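Local coordinates for protein 2,3-dihydroxybenzoate-AMP ligase (Bacillus subtilis, PDB 1MDB) that is an AMP-binding enzyme of the ANL superfamily, with a large N-terminal part, a smaller C-terminal domain and a pocket holding adenosine monophosphate and 2,3-dihydroxy-benzoic acid, at residues 90-93 with 94-98; 113-116 with 117-121; 130-134 with 135-139. All coordinates share one frame; numbering follows the deposited sequence.

Interaction 1: residues 90-93 with 94-98; sequences EVIF and ALFRL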
ATOM      1  N   GLU A  90      -6.054 -17.032   7.306  1.00 24.87           N
ATOM      2  CA  GLU A  90      -6.905 -18.186   7.095  1.00 24.60           C
ATOM      3  C   GLU A  90      -8.145 -17.712   6.342  1.00 25.36           C
ATOM      4  O   GLU A  90      -8.717 -18.444   5.532  1.00 24.84           O
ATOM      5  CB  GLU A  90      -7.291 -18.847   8.430  1.00 25.39           C
ATOM      6  CG  GLU A  90      -8.256 -18.077   9.321  1.00 26.15           C
ATOM      7  CD  GLU A  90      -8.602 -18.863  10.587  1.00 27.23           C
ATOM      8  OE1 GLU A  90      -8.489 -20.106  10.560  1.00 28.01           O
ATOM      9  OE2 GLU A  90      -8.999 -18.249  11.595  1.00 24.32           O
ATOM     10  N   VAL A  91      -8.539 -16.470   6.591  1.00 26.34           N
ATOM     11  CA  VAL A  91      -9.712 -15.911   5.930  1.00 26.65           C
ATOM     12  C   VAL A  91      -9.523 -15.756   4.429  1.00 26.86           C
ATOM     13  O   VAL A  91     -10.387 -16.183   3.660  1.00 28.89           O
ATOM     14  CB  VAL A  91     -10.113 -14.538   6.543  1.00 25.24           C
ATOM     15  CG1 VAL A  91     -10.997 -13.750   5.568  1.00 22.14           C
ATOM     16  CG2 VAL A  91     -10.875 -14.766   7.850  1.00 24.63           C
ATOM     17  N   ILE A  92      -8.408 -15.168   3.993  1.00 25.05           N
ATOM     18  CA  ILE A  92      -8.230 -14.990   2.554  1.00 25.39           C
ATOM     19  C   ILE A  92      -7.956 -16.286   1.774  1.00 24.97           C
ATOM     20  O   ILE A  92      -8.508 -16.477   0.700  1.00 22.15           O
ATOM     21  CB  ILE A  92      -7.122 -13.943   2.202  1.00 25.86           C
ATOM     22  CG1 ILE A  92      -5.731 -14.485   2.533  1.00 26.81           C
ATOM     23  CG2 ILE A  92      -7.387 -12.635   2.932  1.00 25.70           C
ATOM     24  CD1 ILE A  92      -4.622 -13.604   1.977  1.00 27.49           C
ATOM     25  N   PHE A  93      -7.114 -17.176   2.298  1.00 24.26           N
ATOM     26  CA  PHE A  93      -6.831 -18.410   1.574  1.00 26.43           C
ATOM     27  C   PHE A  93      -8.055 -19.332   1.520  1.00 25.54           C
ATOM     28  O   PHE A  93      -8.187 -20.140   0.603  1.00 26.13           O
ATOM     29  CB  PHE A  93      -5.601 -19.133   2.170  1.00 28.18           C
ATOM     30  CG  PHE A  93      -4.285 -18.566   1.695  1.00 26.02           C
ATOM     31  CD1 PHE A  93      -3.639 -17.567   2.412  1.00 27.96           C
ATOM     32  CD2 PHE A  93      -3.740 -18.974   0.481  1.00 26.86           C
ATOM     33  CE1 PHE A  93      -2.472 -16.976   1.924  1.00 25.99           C
ATOM     34  CE2 PHE A  93      -2.577 -18.390  -0.017  1.00 25.12           C
ATOM     35  CZ  PHE A  93      -1.942 -17.391   0.703  1.00 26.70           C
ATOM     36  N   ALA A  94      -8.943 -19.207   2.499  1.00 24.82           N
ATOM     37  CA  ALA A  94     -10.169 -19.996   2.515  1.00 24.80           C
ATOM     38  C   ALA A  94     -11.057 -19.437   1.402  1.00 25.76           C
ATOM     39  O   ALA A  94     -11.676 -20.187   0.638  1.00 24.75           O
ATOM     40  CB  ALA A  94     -10.875 -19.858   3.858  1.00 24.41           C
ATOM     41  N   LEU A  95     -11.127 -18.112   1.324  1.00 24.43           N
ATOM     42  CA  LEU A  95     -11.921 -17.472   0.284  1.00 25.30           C
ATOM     43  C   LEU A  95     -11.301 -17.822  -1.060  1.00 26.67           C
ATOM     44  O   LEU A  95     -12.003 -18.113  -2.024  1.00 27.05           O
ATOM     45  CB  LEU A  95     -11.941 -15.960   0.482  1.00 24.08           C
ATOM     46  CG  LEU A  95     -12.773 -15.503   1.688  1.00 25.27           C
ATOM     47  CD1 LEU A  95     -12.578 -14.012   1.921  1.00 23.42           C
ATOM     48  CD2 LEU A  95     -14.252 -15.823   1.432  1.00 25.16           C
ATOM     49  N   PHE A  96      -9.974 -17.799  -1.112  1.00 28.84           N
ATOM     50  CA  PHE A  96      -9.248 -18.130  -2.329  1.00 29.80           C
ATOM     51  C   PHE A  96      -9.584 -19.545  -2.818  1.00 31.22           C
ATOM     52  O   PHE A  96      -9.731 -19.764  -4.023  1.00 32.99           O
ATOM     53  CB  PHE A  96      -7.738 -18.005  -2.084  1.00 29.31           C
ATOM     54  CG  PHE A  96      -7.232 -16.583  -2.050  1.00 25.02           C
ATOM     55  CD1 PHE A  96      -6.012 -16.283  -1.455  1.00 22.67           C
ATOM     56  CD2 PHE A  96      -7.953 -15.552  -2.641  1.00 25.38           C
ATOM     57  CE1 PHE A  96      -5.515 -14.977  -1.456  1.00 22.79           C
ATOM     58  CE2 PHE A  96      -7.460 -14.239  -2.641  1.00 23.67           C
ATOM     59  CZ  PHE A  96      -6.244 -13.959  -2.051  1.00 21.81           C
ATOM     60  N   ARG A  97      -9.719 -20.499  -1.893  1.00 32.44           N
ATOM     61  CA  ARG A  97     -10.030 -21.883  -2.278  1.00 33.68           C
ATOM     62  C   ARG A  97     -11.492 -22.113  -2.650  1.00 34.34           C
ATOM     63  O   ARG A  97     -11.823 -23.090  -3.325  1.00 34.86           O
ATOM     64  CB  ARG A  97      -9.621 -22.860  -1.169  1.00 33.93           C
ATOM     65  CG  ARG A  97      -8.131 -22.803  -0.836  1.00 36.66           C
ATOM     66  CD  ARG A  97      -7.492 -24.172  -0.750  1.00 34.34           C
ATOM     67  NE  ARG A  97      -6.885 -24.381   0.553  1.00 37.76           N
ATOM     68  CZ  ARG A  97      -5.608 -24.666   0.768  1.00 34.34           C
ATOM     69  NH1 ARG A  97      -4.757 -24.787  -0.238  1.00 37.61           N
ATOM     70  NH2 ARG A  97      -5.181 -24.823   2.006  1.00 36.53           N
ATOM     71  N   LEU A  98     -12.363 -21.213  -2.210  1.00 34.58           N
ATOM     72  CA  LEU A  98     -13.789 -21.306  -2.513  1.00 35.71           C
ATOM     73  C   LEU A  98     -14.075 -20.503  -3.772  1.00 34.94           C
ATOM     74  O   LEU A  98     -15.184 -20.527  -4.297  1.00 36.43           O
ATOM     75  CB  LEU A  98     -14.606 -20.735  -1.348  1.00 38.12           C
ATOM     76  CG  LEU A  98     -16.132 -20.647  -1.481  1.00 41.04           C
ATOM     77  CD1 LEU A  98     -16.714 -22.009  -1.858  1.00 42.25           C
ATOM     78  CD2 LEU A  98     -16.721 -20.164  -0.162  1.00 40.92           C
TER

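Interaction 2: residues 113-116 with 117-121; sequences EITY and FCEFA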
ATOM      1  N   GLU A 113     -17.479   4.407   3.861  1.00 32.05           N
ATOM      2  CA  GLU A 113     -16.693   3.640   2.899  1.00 32.54           C
ATOM      3  C   GLU A 113     -17.114   2.166   2.871  1.00 31.10           C
ATOM      4  O   GLU A 113     -17.258   1.586   1.800  1.00 30.81           O
ATOM      5  CB  GLU A 113     -15.199   3.734   3.213  1.00 35.82           C
ATOM      6  CG  GLU A 113     -14.645   5.141   3.129  1.00 38.92           C
ATOM      7  CD  GLU A 113     -14.213   5.662   4.475  1.00 40.25           C
ATOM      8  OE1 GLU A 113     -14.952   5.459   5.467  1.00 42.03           O
ATOM      9  OE2 GLU A 113     -13.135   6.280   4.536  1.00 43.93           O
ATOM     10  N   ILE A 114     -17.321   1.562   4.042  1.00 28.83           N
ATOM     11  CA  ILE A 114     -17.718   0.151   4.086  1.00 28.78           C
ATOM     12  C   ILE A 114     -19.066  -0.078   3.394  1.00 29.32           C
ATOM     13  O   ILE A 114     -19.209  -1.000   2.584  1.00 29.02           O
ATOM     14  CB  ILE A 114     -17.783  -0.385   5.536  1.00 24.54           C
ATOM     15  CG1 ILE A 114     -16.398  -0.296   6.186  1.00 25.57           C
ATOM     16  CG2 ILE A 114     -18.250  -1.839   5.537  1.00 24.98           C
ATOM     17  CD1 ILE A 114     -15.276  -0.987   5.392  1.00 23.26           C
ATOM     18  N   THR A 115     -20.051   0.758   3.707  1.00 28.43           N
ATOM     19  CA  THR A 115     -21.366   0.634   3.077  1.00 30.27           C
ATOM     20  C   THR A 115     -21.207   0.687   1.552  1.00 29.27           C
ATOM     21  O   THR A 115     -21.858  -0.052   0.819  1.00 31.10           O
ATOM     22  CB  THR A 115     -22.316   1.764   3.551  1.00 28.70           C
ATOM     23  OG1 THR A 115     -22.508   1.646   4.962  1.00 28.02           O
ATOM     24  CG2 THR A 115     -23.676   1.664   2.866  1.00 30.96           C
ATOM     25  N   TYR A 116     -20.325   1.559   1.084  1.00 29.56           N
ATOM     26  CA  TYR A 116     -20.067   1.692  -0.341  1.00 28.65           C
ATOM     27  C   TYR A 116     -19.480   0.393  -0.898  1.00 29.36           C
ATOM     28  O   TYR A 116     -19.987  -0.161  -1.878  1.00 28.05           O
ATOM     29  CB  TYR A 116     -19.101   2.848  -0.577  1.00 32.88           C
ATOM     30  CG  TYR A 116     -18.590   2.933  -1.995  1.00 36.06           C
ATOM     31  CD1 TYR A 116     -19.459   3.187  -3.053  1.00 38.09           C
ATOM     32  CD2 TYR A 116     -17.241   2.748  -2.279  1.00 35.60           C
ATOM     33  CE1 TYR A 116     -18.995   3.254  -4.358  1.00 41.92           C
ATOM     34  CE2 TYR A 116     -16.764   2.813  -3.579  1.00 40.04           C
ATOM     35  CZ  TYR A 116     -17.646   3.065  -4.613  1.00 42.17           C
ATOM     36  OH  TYR A 116     -17.189   3.115  -5.909  1.00 49.10           O
ATOM     37  N   PHE A 117     -18.414  -0.096  -0.266  1.00 27.62           N
ATOM     38  CA  PHE A 117     -17.778  -1.339  -0.703  1.00 27.54           C
ATOM     39  C   PHE A 117     -18.777  -2.504  -0.751  1.00 27.94           C
ATOM     40  O   PHE A 117     -18.743  -3.320  -1.675  1.00 26.96           O
ATOM     41  CB  PHE A 117     -16.631  -1.720   0.250  1.00 27.14           C
ATOM     42  CG  PHE A 117     -15.542  -0.678   0.362  1.00 26.72           C
ATOM     43  CD1 PHE A 117     -14.685  -0.674   1.460  1.00 30.15           C
ATOM     44  CD2 PHE A 117     -15.359   0.286  -0.624  1.00 26.40           C
ATOM     45  CE1 PHE A 117     -13.663   0.277   1.577  1.00 29.50           C
ATOM     46  CE2 PHE A 117     -14.343   1.238  -0.516  1.00 26.01           C
ATOM     47  CZ  PHE A 117     -13.494   1.233   0.585  1.00 26.58           C
ATOM     48  N   CYS A 118     -19.654  -2.588   0.248  1.00 27.62           N
ATOM     49  CA  CYS A 118     -20.625  -3.679   0.316  1.00 31.11           C
ATOM     50  C   CYS A 118     -21.704  -3.566  -0.755  1.00 34.42           C
ATOM     51  O   CYS A 118     -22.126  -4.576  -1.330  1.00 34.19           O
ATOM     52  CB  CYS A 118     -21.274  -3.740   1.709  1.00 28.51           C
ATOM     53  SG  CYS A 118     -20.179  -4.317   3.046  1.00 28.81           S
ATOM     54  N   GLU A 119     -22.153  -2.341  -1.020  1.00 35.67           N
ATOM     55  CA  GLU A 119     -23.178  -2.102  -2.040  1.00 36.38           C
ATOM     56  C   GLU A 119     -22.602  -2.362  -3.427  1.00 34.50           C
ATOM     57  O   GLU A 119     -23.049  -3.243  -4.152  1.00 33.52           O
ATOM     58  CB  GLU A 119     -23.653  -0.652  -1.991  1.00 39.45           C
ATOM     59  CG  GLU A 119     -25.035  -0.436  -1.424  1.00 45.97           C
ATOM     60  CD  GLU A 119     -25.485   1.002  -1.596  1.00 48.43           C
ATOM     61  OE1 GLU A 119     -25.627   1.442  -2.757  1.00 52.69           O
ATOM     62  OE2 GLU A 119     -25.688   1.695  -0.579  1.00 50.80           O
ATOM     63  N   PHE A 120     -21.613  -1.553  -3.786  1.00 33.20           N
ATOM     64  CA  PHE A 120     -20.940  -1.652  -5.070  1.00 32.25           C
ATOM     65  C   PHE A 120     -20.562  -3.096  -5.402  1.00 33.47           C
ATOM     66  O   PHE A 120     -20.979  -3.631  -6.424  1.00 33.96           O
ATOM     67  CB  PHE A 120     -19.700  -0.767  -5.040  1.00 29.76           C
ATOM     68  CG  PHE A 120     -19.051  -0.568  -6.377  1.00 26.73           C
ATOM     69  CD1 PHE A 120     -19.811  -0.268  -7.500  1.00 27.40           C
ATOM     70  CD2 PHE A 120     -17.669  -0.614  -6.498  1.00 24.53           C
ATOM     71  CE1 PHE A 120     -19.201  -0.010  -8.727  1.00 28.72           C
ATOM     72  CE2 PHE A 120     -17.046  -0.355  -7.723  1.00 26.68           C
ATOM     73  CZ  PHE A 120     -17.812  -0.053  -8.836  1.00 26.18           C
ATOM     74  N   ALA A 121     -19.784  -3.729  -4.531  1.00 32.73           N
ATOM     75  CA  ALA A 121     -19.365  -5.104  -4.756  1.00 32.12           C
ATOM     76  C   ALA A 121     -20.481  -6.124  -4.517  1.00 34.02           C
ATOM     77  O   ALA A 121     -20.295  -7.321  -4.763  1.00 32.14           O
ATOM     78  CB  ALA A 121     -18.170  -5.426  -3.873  1.00 33.56           C
TER

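Interaction 3: residues 130-134 with 135-139; sequences DAYSG and FDYRS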
ATOM      1  N   ASP A 130     -13.544  -8.227  16.507  1.00 33.47           N
ATOM      2  CA  ASP A 130     -14.521  -7.699  17.455  1.00 33.73           C
ATOM      3  C   ASP A 130     -14.189  -6.241  17.749  1.00 33.64           C
ATOM      4  O   ASP A 130     -15.042  -5.359  17.670  1.00 33.41           O
ATOM      5  CB  ASP A 130     -14.526  -8.502  18.767  1.00 34.77           C
ATOM      6  CG  ASP A 130     -13.136  -8.905  19.226  1.00 36.70           C
ATOM      7  OD1 ASP A 130     -12.151  -8.239  18.848  1.00 37.75           O
ATOM      8  OD2 ASP A 130     -13.029  -9.895  19.982  1.00 38.21           O
ATOM      9  N   ALA A 131     -12.933  -5.992  18.087  1.00 34.67           N
ATOM     10  CA  ALA A 131     -12.485  -4.641  18.394  1.00 36.49           C
ATOM     11  C   ALA A 131     -10.991  -4.542  18.140  1.00 36.04           C
ATOM     12  O   ALA A 131     -10.253  -5.504  18.320  1.00 38.17           O
ATOM     13  CB  ALA A 131     -12.799  -4.292  19.846  1.00 31.60           C
ATOM     14  N   TYR A 132     -10.548  -3.372  17.710  1.00 37.41           N
ATOM     15  CA  TYR A 132      -9.138  -3.166  17.434  1.00 37.06           C
ATOM     16  C   TYR A 132      -8.747  -1.714  17.644  1.00 35.57           C
ATOM     17  O   TYR A 132      -9.486  -0.791  17.286  1.00 32.66           O
ATOM     18  CB  TYR A 132      -8.813  -3.584  15.997  1.00 38.49           C
ATOM     19  CG  TYR A 132      -7.452  -3.134  15.539  1.00 42.32           C
ATOM     20  CD1 TYR A 132      -6.293  -3.636  16.132  1.00 44.04           C
ATOM     21  CD2 TYR A 132      -7.317  -2.167  14.539  1.00 43.98           C
ATOM     22  CE1 TYR A 132      -5.033  -3.188  15.747  1.00 44.49           C
ATOM     23  CE2 TYR A 132      -6.057  -1.710  14.143  1.00 45.88           C
ATOM     24  CZ  TYR A 132      -4.922  -2.224  14.755  1.00 46.28           C
ATOM     25  OH  TYR A 132      -3.676  -1.774  14.382  1.00 47.36           O
ATOM     26  N   SER A 133      -7.586  -1.523  18.252  1.00 33.98           N
ATOM     27  CA  SER A 133      -7.070  -0.189  18.482  1.00 33.65           C
ATOM     28  C   SER A 133      -8.127   0.724  19.064  1.00 33.04           C
ATOM     29  O   SER A 133      -8.296   1.858  18.613  1.00 33.74           O
ATOM     30  CB  SER A 133      -6.556   0.384  17.159  1.00 35.02           C
ATOM     31  OG  SER A 133      -5.814   1.571  17.363  1.00 37.00           O
ATOM     32  N   GLY A 134      -8.855   0.226  20.059  1.00 32.78           N
ATOM     33  CA  GLY A 134      -9.879   1.035  20.694  1.00 34.00           C
ATOM     34  C   GLY A 134     -11.188   1.230  19.948  1.00 34.14           C
ATOM     35  O   GLY A 134     -12.063   1.959  20.424  1.00 35.50           O
ATOM     36  N   PHE A 135     -11.342   0.596  18.789  1.00 32.86           N
ATOM     37  CA  PHE A 135     -12.585   0.727  18.030  1.00 33.08           C
ATOM     38  C   PHE A 135     -13.353  -0.591  17.976  1.00 31.66           C
ATOM     39  O   PHE A 135     -12.792  -1.639  17.655  1.00 32.28           O
ATOM     40  CB  PHE A 135     -12.301   1.206  16.606  1.00 32.11           C
ATOM     41  CG  PHE A 135     -13.542   1.478  15.803  1.00 29.63           C
ATOM     42  CD1 PHE A 135     -14.328   2.596  16.067  1.00 28.78           C
ATOM     43  CD2 PHE A 135     -13.942   0.600  14.796  1.00 27.19           C
ATOM     44  CE1 PHE A 135     -15.496   2.834  15.340  1.00 27.21           C
ATOM     45  CE2 PHE A 135     -15.102   0.826  14.067  1.00 21.85           C
ATOM     46  CZ  PHE A 135     -15.881   1.942  14.336  1.00 24.92           C
ATOM     47  N   ASP A 136     -14.639  -0.532  18.302  1.00 33.33           N
ATOM     48  CA  ASP A 136     -15.502  -1.711  18.291  1.00 32.45           C
ATOM     49  C   ASP A 136     -16.124  -1.808  16.893  1.00 31.91           C
ATOM     50  O   ASP A 136     -16.995  -1.011  16.534  1.00 32.70           O
ATOM     51  CB  ASP A 136     -16.600  -1.566  19.348  1.00 34.53           C
ATOM     52  CG  ASP A 136     -17.481  -2.797  19.442  1.00 38.03           C
ATOM     53  OD1 ASP A 136     -17.919  -3.290  18.376  1.00 37.33           O
ATOM     54  OD2 ASP A 136     -17.741  -3.263  20.573  1.00 37.05           O
ATOM     55  N   TYR A 137     -15.676  -2.781  16.106  1.00 30.37           N
ATOM     56  CA  TYR A 137     -16.180  -2.921  14.747  1.00 28.49           C
ATOM     57  C   TYR A 137     -17.584  -3.491  14.607  1.00 28.53           C
ATOM     58  O   TYR A 137     -18.171  -3.421  13.523  1.00 29.23           O
ATOM     59  CB  TYR A 137     -15.181  -3.716  13.892  1.00 28.63           C
ATOM     60  CG  TYR A 137     -13.878  -2.968  13.630  1.00 28.68           C
ATOM     61  CD1 TYR A 137     -12.912  -2.828  14.635  1.00 29.33           C
ATOM     62  CD2 TYR A 137     -13.632  -2.369  12.395  1.00 26.64           C
ATOM     63  CE1 TYR A 137     -11.733  -2.103  14.413  1.00 29.26           C
ATOM     64  CE2 TYR A 137     -12.465  -1.644  12.161  1.00 27.99           C
ATOM     65  CZ  TYR A 137     -11.520  -1.513  13.177  1.00 30.76           C
ATOM     66  OH  TYR A 137     -10.377  -0.779  12.962  1.00 30.90           O
ATOM     67  N   ARG A 138     -18.140  -4.049  15.682  1.00 28.35           N
ATOM     68  CA  ARG A 138     -19.504  -4.564  15.594  1.00 27.27           C
ATOM     69  C   ARG A 138     -20.464  -3.388  15.510  1.00 27.20           C
ATOM     70  O   ARG A 138     -21.530  -3.492  14.908  1.00 30.08           O
ATOM     71  CB  ARG A 138     -19.882  -5.403  16.809  1.00 27.53           C
ATOM     72  CG  ARG A 138     -18.859  -6.407  17.240  1.00 29.04           C
ATOM     73  CD  ARG A 138     -18.394  -5.976  18.603  1.00 33.00           C
ATOM     74  NE  ARG A 138     -17.642  -7.004  19.289  1.00 38.67           N
ATOM     75  CZ  ARG A 138     -17.307  -6.926  20.568  1.00 39.49           C
ATOM     76  NH1 ARG A 138     -17.659  -5.861  21.283  1.00 36.74           N
ATOM     77  NH2 ARG A 138     -16.651  -7.927  21.132  1.00 41.72           N
ATOM     78  N   SER A 139     -20.096  -2.270  16.129  1.00 26.53           N
ATOM     79  CA  SER A 139     -20.952  -1.095  16.088  1.00 27.54           C
ATOM     80  C   SER A 139     -20.909  -0.575  14.656  1.00 25.67           C
ATOM     81  O   SER A 139     -21.898  -0.057  14.145  1.00 26.74           O
ATOM     82  CB  SER A 139     -20.470  -0.021  17.084  1.00 26.84           C
ATOM     83  OG  SER A 139     -19.188   0.470  16.730  1.00 33.88           O
TER

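Interaction 1: residues 90-93 with 94-98
The carbonyl oxygen I92 O takes the backbone bond from F96 N at 2.7 Å (N-H...O 154°) and also lies over one face of the F96 ring, 3.0 Å from F96 CG and off toward the rim. Like i to i+4 bonds run from A94, L95 and R97 back to E90, V91 and F93. Within this contact the F96 ring meets both F93 and I92. Its CD1 edge is directed at a face of F93 in a T-shaped pair, with centroids 5.6 Å apart and planes at 88°, while F96 CE1 meets I92 CD1 at 3.8 Å. I92 reaches it with CG1 set between its own N and carbonyl carbon (chi1 71°). On the next flank, V91 CG1 lies alongside L95 CD1 at 4.0 Å. These residues form the later part of helix 86-98, in the beta-alpha-beta unit 77-80, 86-98, 101-104. I92 and F96 pack on strand 101-104, F96 also stacks with F27, and A94 packs on helix 53-70. The buried charged ends are paired, E90 with R59 and H170, R97 with D57 and D61. Backbone bonds and apolar packing make up the contact; outside ion pairs would offset the cost of burying charge.

Interaction 2: residues 113-116 with 117-121
Between E113 and F120 the backbone is regular helix: F117 N, C118 N, E119 N and F120 N bond in turn to E113 O, I114 O, T115 O and Y116 O, all at 2.9 to 3.0 Å. On this frame Y116, F117 and F120 form an aromatic cluster with two different geometries. Y116 and F120 lie side by side and point the same way. Their planes are only 9° apart, but the rings are slid so far that they barely overlap, with centroids at 5.4 Å. The hydroxyl therefore comes over the rim of one F120 face, Y116 OH lying 3.8 Å from F120 CD2, and F120 CB sits over the rim of a Y116 face. Both rings reach this position because CG is anti to the backbone N, at 171° for chi1 of Y116. F117 has the other rotamer, its CG beside the backbone N, and its ring lies across Y116. There the two rings meet rim to rim, planes 56° apart, with Y116 CD2 3.5 Å from F117 CD2. One face of F117 receives E113 O, 3.2 Å from F117 CG, and I114 CD1 approaches F117 CD1 obliquely at 4.0 Å. Along another flank, I114 CG2 touches C118 SG at 4.0 Å. Two polar ends are tied back toward the start of the helix: T115 OG1 to S111 O and E113 OE1 to R110 N. Around helix 111-120, I114 and T115 pack on V144 of helix 137-147, F117 meets H109 edge to face, F120 and A121 lean on L199 of strand 199-203, and A121 O accepts a hydrogen bond from R77 NE of strand 77-80.

Interaction 3: residues 130-134 with 135-139
Y132 and F135 face each other as an antiparallel hydrogen-bonded pair: Y132 N donates to F135 O and F135 N to Y132 O, each at 2.8 Å. The chain between them is a type I' turn, with positive phi at S133 (47°) and G134 (77°), so this is a tight two-residue hairpin. One step farther from the turn, A131 and D136 form the non-hydrogen-bonded pair, and A131 CA comes within 3.1 Å of F135 O in a CA-H...O contact. The chain then leaves the hairpin for helix 137-147, and only a weak bond, Y137 N to D130 O, still spans the two arms. The side chain of Y137 adds another link between the arms. With CG anti to the carbonyl carbon (chi1 -68°), its ring runs alongside Y132, bringing Y137 CE1 to 3.6 Å from Y132 CB, and its hydroxyl approaches the edge of the Y132 ring in plane. F135 places CD2 over the centre of one Y137 face. Outer partners help position these groups: Y137 OH hydrogen-bonds with P107 O and Y132 OH with P257 O, and F135 has a cation-pi contact with R110. At the helix start, D136 is the N-cap, though the position of its OD1 is doubtful; S139 OG donates to D136 O at 2.7 Å. R138 runs alongside D130, with D130 O over one face of its guanidinium; its NH1 forms a salt bridge with D136 OD2 at 2.7 Å and another with E161. D130 OD2 stays 4.3 Å from R138 NH2 and accepts instead from E159 N. The arginine, bridging D136 and E161, would favour the ionised form of both carboxylates, and the aspartate ahead of the helix would suit the helix dipole.

The three contacts follow one another along the chain, and none touches another. Interactions 2 and 3 come closest, with nearest atoms about 7 Å apart and centres 19 Å apart; interaction 1 lies about 12 Å from interaction 2 and about 11 Å from interaction 3 by nearest atoms. Shared neighbours connect interactions 2 and 3: I114 and Y137 both touch Q81, and R110 is common to the two. The helix begun in interaction 3 leads back to interaction 2. Of the bound ligands, adenosine monophosphate lies about 12 Å from the side chain of F117, so that contact lies outside the first shell of the ligand, and none of the three supplies a pocket residue.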